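Local coordinates for molinate hydrolase (Gulosibacter molinativorax, PDB 4UB9), which hydrolyses the thiocarbamate herbicide molinate, probably as a zinc-dependent member of the amidohydrolase family, at residues 52-57 / 68-73; 241-246 / 256-261; 376-381 / 488-493. All coordinates share one frame; numbering follows the deposited sequence.

Contact 1 (52-57 / 68-73); sequences VPETTV and GSTDQI
Thr56 holds OG1 beside its backbone N and CG2 anti to it (chi1 -75°), while Thr70 puts OG1 anti to its own N (chi1 -168°). These torsions turn the two hydroxyls toward each other at the end of a beta hairpin formed by strands 55-60 and 63-69. The side chains cross at about a right angle, and Thr56 OG1 and Thr70 OG1 share a hydrogen bond of 3.2 Å. Thr70 is poorly ordered, so its half of this pair is less certain. Thr56 OG1 also has a weak bond to the N of Gly40, which lies between strands 36-39 and 41-43.

The backbones are joined by an antiparallel hydrogen-bonded pair. Thr56 N gives a nearly straight bond to Gly68 O at 2.9 Å, and Gly68 N returns one to Thr56 O at 3.1 Å. Thr55 and Ser69 form the next, non-hydrogen-bonded pair, and their side chains diverge. Beyond it the chain turns a corner at Pro53 and Glu54. Glu54 and Thr55 both face Gly41 in a G1 beta bulge. Thr70 N still reaches Glu54 O in the carbonyl plane, at 2.8 Å.

Apolar contact is slight. Thr56 and Ile73 run antiparallel alongside each other, with Thr56 CG2 4.0 Å from Ile73 CG2. Of the Glu54 side chain, CB comes nearest, 3.9 Å from Thr70 CG2.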
# COMPACT_ATOMS: atom_id res chain seq x y z
N VAL A 52 -47.52 -11.90 32.98
CA VAL A 52 -48.71 -11.71 33.78
C VAL A 52 -49.64 -10.73 33.07
O VAL A 52 -49.30 -9.58 32.92
CB VAL A 52 -48.40 -11.37 35.29
CG1 VAL A 52 -47.02 -10.79 35.49
CG2 VAL A 52 -49.49 -10.49 35.93
N PRO A 53 -50.80 -11.21 32.61
CA PRO A 53 -51.69 -10.31 31.89
C PRO A 53 -52.35 -9.25 32.79
O PRO A 53 -52.25 -9.32 34.01
CB PRO A 53 -52.75 -11.24 31.27
CG PRO A 53 -52.36 -12.65 31.64
CD PRO A 53 -51.45 -12.52 32.83
N GLU A 54 -53.01 -8.30 32.16
CA GLU A 54 -53.84 -7.30 32.89
C GLU A 54 -53.13 -6.58 33.99
O GLU A 54 -53.61 -6.48 35.13
CB GLU A 54 -55.14 -7.94 33.42
CG GLU A 54 -56.12 -7.86 32.30
CD GLU A 54 -57.19 -8.91 32.30
OE1 GLU A 54 -57.21 -9.81 33.17
OE2 GLU A 54 -58.03 -8.81 31.39
N THR A 55 -51.93 -6.17 33.66
CA THR A 55 -51.04 -5.60 34.65
C THR A 55 -50.90 -4.13 34.40
O THR A 55 -51.00 -3.66 33.29
CB THR A 55 -49.66 -6.29 34.68
OG1 THR A 55 -49.83 -7.71 34.75
CG2 THR A 55 -48.86 -5.83 35.88
N THR A 56 -50.72 -3.43 35.50
CA THR A 56 -50.50 -2.03 35.52
C THR A 56 -49.20 -1.73 36.26
O THR A 56 -48.91 -2.29 37.31
CB THR A 56 -51.70 -1.27 36.14
OG1 THR A 56 -52.77 -1.26 35.18
CG2 THR A 56 -51.34 0.17 36.53
N VAL A 57 -48.45 -0.81 35.67
CA VAL A 57 -47.20 -0.34 36.25
C VAL A 57 -47.30 1.15 36.54
O VAL A 57 -47.69 1.94 35.68
CB VAL A 57 -46.02 -0.54 35.30
CG1 VAL A 57 -44.74 0.01 35.92
CG2 VAL A 57 -45.88 -2.00 34.93
N GLY A 68 -48.90 -4.28 39.69
CA GLY A 68 -49.88 -5.26 40.05
C GLY A 68 -51.04 -5.31 39.12
O GLY A 68 -51.03 -4.72 38.03
N SER A 69 -52.02 -6.09 39.53
CA SER A 69 -53.23 -6.25 38.75
C SER A 69 -53.88 -4.92 38.49
O SER A 69 -53.91 -4.01 39.32
CB SER A 69 -54.23 -7.17 39.40
OG SER A 69 -54.13 -8.46 38.82
N THR A 70 -54.36 -4.83 37.26
CA THR A 70 -54.89 -3.60 36.70
C THR A 70 -55.95 -2.99 37.65
O THR A 70 -55.92 -1.81 37.97
CB THR A 70 -55.39 -3.87 35.26
OG1 THR A 70 -55.65 -2.63 34.61
CG2 THR A 70 -56.64 -4.79 35.22
N ASP A 71 -56.84 -3.84 38.14
CA ASP A 71 -57.96 -3.42 39.00
C ASP A 71 -57.63 -3.13 40.48
O ASP A 71 -58.40 -2.50 41.16
CB ASP A 71 -59.05 -4.49 38.95
CG ASP A 71 -58.55 -5.86 39.32
OD1 ASP A 71 -57.89 -5.93 40.36
OD2 ASP A 71 -58.86 -6.84 38.60
N GLN A 72 -56.52 -3.65 40.96
CA GLN A 72 -56.04 -3.36 42.33
C GLN A 72 -55.19 -2.09 42.39
O GLN A 72 -54.91 -1.58 43.46
CB GLN A 72 -55.11 -4.45 42.81
CG GLN A 72 -55.52 -5.72 43.45
CD GLN A 72 -54.29 -6.65 43.29
OE1 GLN A 72 -53.14 -6.19 43.10
NE2 GLN A 72 -54.56 -7.93 43.23
N ILE A 73 -54.77 -1.58 41.24
CA ILE A 73 -53.99 -0.33 41.20
C ILE A 73 -54.89 0.80 40.71
O ILE A 73 -55.35 0.82 39.55
CB ILE A 73 -52.73 -0.42 40.31
CG1 ILE A 73 -51.93 -1.70 40.61
CG2 ILE A 73 -51.87 0.81 40.49
CD1 ILE A 73 -51.36 -1.79 42.01

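Contact 2 (241-246 / 256-261); sequences IAVTDH and PYFTFS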
# COMPACT_ATOMS: atom_id res chain seq x y z
N ILE A 241 -10.18 -4.00 29.82
CA ILE A 241 -8.77 -4.26 29.63
C ILE A 241 -8.59 -5.06 28.36
O ILE A 241 -9.22 -6.08 28.17
CB ILE A 241 -8.16 -5.15 30.74
CG1 ILE A 241 -8.37 -4.63 32.16
CG2 ILE A 241 -6.66 -5.35 30.50
CD1 ILE A 241 -7.91 -3.23 32.33
N ALA A 242 -7.63 -4.65 27.55
CA ALA A 242 -7.22 -5.44 26.39
C ALA A 242 -6.35 -6.61 26.78
O ALA A 242 -5.15 -6.50 26.75
CB ALA A 242 -6.46 -4.59 25.40
N VAL A 243 -6.98 -7.70 27.17
CA VAL A 243 -6.24 -8.87 27.61
C VAL A 243 -5.46 -9.42 26.43
O VAL A 243 -4.27 -9.73 26.55
CB VAL A 243 -7.19 -9.95 28.11
CG1 VAL A 243 -6.45 -11.27 28.33
CG2 VAL A 243 -7.87 -9.49 29.36
N THR A 244 -6.14 -9.53 25.29
CA THR A 244 -5.46 -9.84 24.03
C THR A 244 -5.39 -8.61 23.14
O THR A 244 -5.89 -7.55 23.47
CB THR A 244 -6.14 -10.98 23.24
OG1 THR A 244 -7.45 -10.58 22.89
CG2 THR A 244 -6.18 -12.24 24.07
N ASP A 245 -4.78 -8.80 22.00
CA ASP A 245 -4.54 -7.74 21.03
C ASP A 245 -5.79 -7.38 20.24
O ASP A 245 -6.80 -8.07 20.31
CB ASP A 245 -3.49 -8.19 20.02
CG ASP A 245 -4.04 -9.28 19.09
OD1 ASP A 245 -4.21 -10.44 19.55
OD2 ASP A 245 -4.38 -8.95 17.93
N HIS A 246 -5.67 -6.30 19.45
CA HIS A 246 -6.75 -5.78 18.64
C HIS A 246 -6.27 -5.58 17.21
O HIS A 246 -6.56 -4.57 16.58
CB HIS A 246 -7.22 -4.46 19.23
CG HIS A 246 -8.51 -3.97 18.68
ND1 HIS A 246 -8.60 -3.29 17.49
CD2 HIS A 246 -9.77 -4.00 19.18
CE1 HIS A 246 -9.86 -2.98 17.25
NE2 HIS A 246 -10.58 -3.38 18.27
N PRO A 256 -3.57 -14.41 17.50
CA PRO A 256 -3.69 -13.54 18.64
C PRO A 256 -2.49 -13.54 19.57
O PRO A 256 -1.66 -14.48 19.61
CB PRO A 256 -4.90 -14.14 19.38
CG PRO A 256 -4.74 -15.60 19.14
CD PRO A 256 -4.27 -15.70 17.70
N TYR A 257 -2.41 -12.45 20.31
CA TYR A 257 -1.33 -12.18 21.28
C TYR A 257 -1.94 -11.74 22.60
O TYR A 257 -3.13 -11.38 22.68
CB TYR A 257 -0.49 -11.01 20.82
CG TYR A 257 0.24 -11.22 19.53
CD1 TYR A 257 1.51 -11.78 19.51
CD2 TYR A 257 -0.31 -10.82 18.33
CE1 TYR A 257 2.19 -11.96 18.31
CE2 TYR A 257 0.38 -10.99 17.12
CZ TYR A 257 1.62 -11.57 17.12
OH TYR A 257 2.29 -11.71 15.95
N PHE A 258 -1.13 -11.78 23.64
CA PHE A 258 -1.47 -11.12 24.91
C PHE A 258 -0.85 -9.75 24.95
O PHE A 258 0.29 -9.54 24.57
CB PHE A 258 -0.99 -11.96 26.09
CG PHE A 258 -1.93 -13.06 26.43
CD1 PHE A 258 -2.00 -14.19 25.65
CD2 PHE A 258 -2.72 -12.99 27.58
CE1 PHE A 258 -2.86 -15.21 25.96
CE2 PHE A 258 -3.59 -14.00 27.89
CZ PHE A 258 -3.67 -15.11 27.08
N THR A 259 -1.62 -8.80 25.41
CA THR A 259 -1.12 -7.41 25.51
C THR A 259 -0.10 -7.19 26.62
O THR A 259 0.83 -6.37 26.51
CB THR A 259 -2.32 -6.46 25.76
OG1 THR A 259 -3.22 -6.58 24.67
CG2 THR A 259 -1.90 -5.01 25.88
N PHE A 260 -0.33 -7.90 27.71
CA PHE A 260 0.39 -7.70 28.99
C PHE A 260 0.92 -9.01 29.54
O PHE A 260 0.35 -10.07 29.29
CB PHE A 260 -0.56 -7.13 30.05
CG PHE A 260 -1.05 -5.72 29.75
CD1 PHE A 260 -0.17 -4.67 29.67
CD2 PHE A 260 -2.39 -5.48 29.53
CE1 PHE A 260 -0.62 -3.40 29.40
CE2 PHE A 260 -2.83 -4.22 29.24
CZ PHE A 260 -1.95 -3.18 29.17
N SER A 261 1.99 -8.92 30.34
CA SER A 261 2.39 -10.05 31.20
C SER A 261 1.35 -10.28 32.26
O SER A 261 0.59 -9.38 32.62
CB SER A 261 3.73 -9.79 31.90
OG SER A 261 3.61 -8.76 32.84
O HOH W 1 -2.72 -9.30 28.64
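Four hydrogen bonds carry this buried contact, two between backbones and two that use a side chain. Thr259 has OG1 beside its backbone N, which lets the hydroxyl donate to Ala242 O at 2.8 Å from above the carbonyl plane. Thr259 N donates to Val243 O at 3.0 Å in a nearly straight bond (167°). Asp245 N reaches Tyr257 O at 3.1 Å. The carboxylate of Asp245 is folded into the crowded position between its N and carbonyl carbon (chi1 70°). There OD1 accepts from Tyr257 N at 2.8 Å, from above the carboxylate plane. Asp245 OD2 accepts from Leu247 N, so both oxygens are held by backbone amides. An alanine here would take away the acceptor of Tyr257 N and would probably loosen the hold of 256-261 on the turn after the strand. One water donates to Val243 O and accepts from Phe260 N.

Strand 239-242 belongs to the parallel sheet of the amidohydrolase barrel, and 243-246 runs on from it toward the metal site. The zinc ligand His282 bonds through NE2 to Asp245 O, and the side chain of Thr244 packs on it.

Val243 and Phe258 lie side by side, with CG1 of Val243 4.0 Å from CE2 of Phe258. Ile241 CG2 comes to 4.2 Å from Phe260 CE2, the two side chains crossing at about a right angle. Thr259 CG2 lies over the centre of one face of the Phe260 ring.

Aromatic contacts extend to a second subunit. The Tyr257 ring meets Tyr257 of that subunit and forms a cation-pi contact with its Arg214.

Contact 3 (376-381 / 488-493); sequences CTDPDI and YPRTAN
The first turn of helix 379-383 meets the C-terminal tail here through a salt-bridge network. Asp378 is the N-cap. Its CG is anti to the backbone N (chi1 -168°), and OD1 accepts from Asp380 N at 2.9 Å. Arg490 approaches on a chain extended from CG to NE and grips the same carboxylate end-on. NH1 of Arg490 meets the syn lone pair of Asp378 OD1 at 2.8 Å, and NH2 of Arg490 meets Asp378 OD2 at 2.8 Å. OD1 therefore takes two donors.

Asp380 comes tip to tip with Arg490, the carboxylate 85° from the guanidinium plane. Asp380 OD2 takes a weak bond from Arg490 NH1, also 2.8 Å. Asp380 OD1 accepts from Tyr488 OH at 2.6 Å through its anti lone pair, and forms a salt bridge with Arg203 of a third subunit. These cations and the helix start are likely to favour the ionised form of both aspartates.

Pro379 packs on the flat groups of both Tyr488 and Arg490. Pro379 CB lies over the centre of one face of the Tyr488 ring, 3.6 Å from the centroid, a CH-pi contact. Pro379 CG lies over the rim of one guanidinium face, 3.6 Å from Arg490 NH2. Phe118 of helix 111-118 touches both Asp378 and Arg490.

An aspartate N-cap followed by proline in the first turn is typical of a helix start.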
# COMPACT_ATOMS: atom_id res chain seq x y z
N CYS A 376 -23.49 4.56 15.47
CA CYS A 376 -24.27 5.33 14.51
C CYS A 376 -23.37 5.68 13.33
O CYS A 376 -22.63 6.67 13.30
CB CYS A 376 -24.89 6.55 15.16
SG CYS A 376 -25.69 7.61 13.95
N THR A 377 -23.46 4.83 12.32
CA THR A 377 -22.55 4.85 11.19
C THR A 377 -22.82 6.00 10.23
O THR A 377 -23.95 6.33 9.92
CB THR A 377 -22.64 3.53 10.40
OG1 THR A 377 -22.52 2.46 11.34
CG2 THR A 377 -21.51 3.41 9.36
N ASP A 378 -21.74 6.62 9.78
CA ASP A 378 -21.87 7.78 8.90
C ASP A 378 -22.65 7.41 7.64
O ASP A 378 -22.35 6.40 7.00
CB ASP A 378 -20.48 8.31 8.51
CG ASP A 378 -20.54 9.67 7.84
OD1 ASP A 378 -20.75 9.72 6.61
OD2 ASP A 378 -20.35 10.68 8.54
N PRO A 379 -23.61 8.25 7.24
CA PRO A 379 -24.43 7.94 6.05
C PRO A 379 -23.67 7.82 4.76
O PRO A 379 -24.03 7.01 3.93
CB PRO A 379 -25.39 9.09 5.96
CG PRO A 379 -24.83 10.16 6.85
CD PRO A 379 -24.05 9.47 7.92
N ASP A 380 -22.56 8.52 4.63
CA ASP A 380 -21.72 8.30 3.43
C ASP A 380 -21.18 6.88 3.37
O ASP A 380 -21.02 6.31 2.28
CB ASP A 380 -20.54 9.28 3.32
CG ASP A 380 -20.93 10.61 2.78
OD1 ASP A 380 -21.91 10.72 2.02
OD2 ASP A 380 -20.21 11.57 3.09
N ILE A 381 -20.87 6.32 4.53
CA ILE A 381 -20.36 4.93 4.60
C ILE A 381 -21.48 3.91 4.42
O ILE A 381 -21.30 2.88 3.76
CB ILE A 381 -19.65 4.67 5.95
CG1 ILE A 381 -18.36 5.50 6.03
CG2 ILE A 381 -19.33 3.19 6.16
CD1 ILE A 381 -17.22 4.89 5.25
N TYR A 488 -28.66 14.35 6.25
CA TYR A 488 -28.41 13.84 4.92
C TYR A 488 -29.55 14.22 3.99
O TYR A 488 -30.70 14.17 4.37
CB TYR A 488 -28.29 12.33 4.97
CG TYR A 488 -27.28 11.73 4.02
CD1 TYR A 488 -25.92 12.09 4.12
CD2 TYR A 488 -27.65 10.81 3.05
CE1 TYR A 488 -24.98 11.55 3.26
CE2 TYR A 488 -26.71 10.28 2.19
CZ TYR A 488 -25.37 10.65 2.31
OH TYR A 488 -24.40 10.10 1.50
N PRO A 489 -29.24 14.53 2.72
CA PRO A 489 -27.93 14.58 2.07
C PRO A 489 -27.14 15.79 2.51
O PRO A 489 -27.64 16.62 3.21
CB PRO A 489 -28.26 14.74 0.58
CG PRO A 489 -29.72 14.51 0.46
CD PRO A 489 -30.32 14.87 1.77
N ARG A 490 -25.90 15.85 2.07
CA ARG A 490 -24.98 16.89 2.51
C ARG A 490 -24.77 17.91 1.43
O ARG A 490 -24.22 17.60 0.39
CB ARG A 490 -23.65 16.24 2.94
CG ARG A 490 -23.72 15.66 4.36
CD ARG A 490 -22.63 14.63 4.64
NE ARG A 490 -22.73 14.07 5.99
CZ ARG A 490 -22.06 13.00 6.42
NH1 ARG A 490 -21.21 12.34 5.63
NH2 ARG A 490 -22.25 12.57 7.66
N THR A 491 -25.23 19.13 1.67
CA THR A 491 -25.15 20.16 0.64
C THR A 491 -23.75 20.83 0.72
O THR A 491 -23.22 21.11 1.81
CB THR A 491 -26.31 21.19 0.67
OG1 THR A 491 -25.91 22.35 1.40
CG2 THR A 491 -27.63 20.62 1.28
N ALA A 492 -23.18 21.06 -0.46
CA ALA A 492 -21.81 21.57 -0.62
C ALA A 492 -21.60 23.01 -0.11
O ALA A 492 -20.55 23.35 0.48
CB ALA A 492 -21.39 21.49 -2.09
N ASN A 493 -22.61 23.85 -0.34
CA ASN A 493 -22.52 25.27 -0.02
C ASN A 493 -23.80 25.77 0.57
O ASN A 493 -24.72 26.14 -0.15
CB ASN A 493 -22.15 26.08 -1.27
CG ASN A 493 -20.76 25.73 -1.79
OD1 ASN A 493 -19.75 26.18 -1.24
ND2 ASN A 493 -20.71 24.94 -2.86

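The three contacts follow one another along the chain and do not touch. Contact 2 is the core one: all its touching residues are buried, and it lies beside the zinc site. Contacts 1 and 3 are partly buried and lie away from that site. Contact 1 is local, joining two strands of one hairpin about 50 Å, centre to centre, from contact 2. Contact 3 instead brings together segments more than 100 residues apart. No two contacts share a strand or helix. Their chemistry differs accordingly: backbone pairing in contact 1, buried amide and hydroxyl bonds with aromatic packing in contact 2, and charged groups in contact 3. Contacts 2 and 3 also meet neighbouring subunits; contact 1 does not.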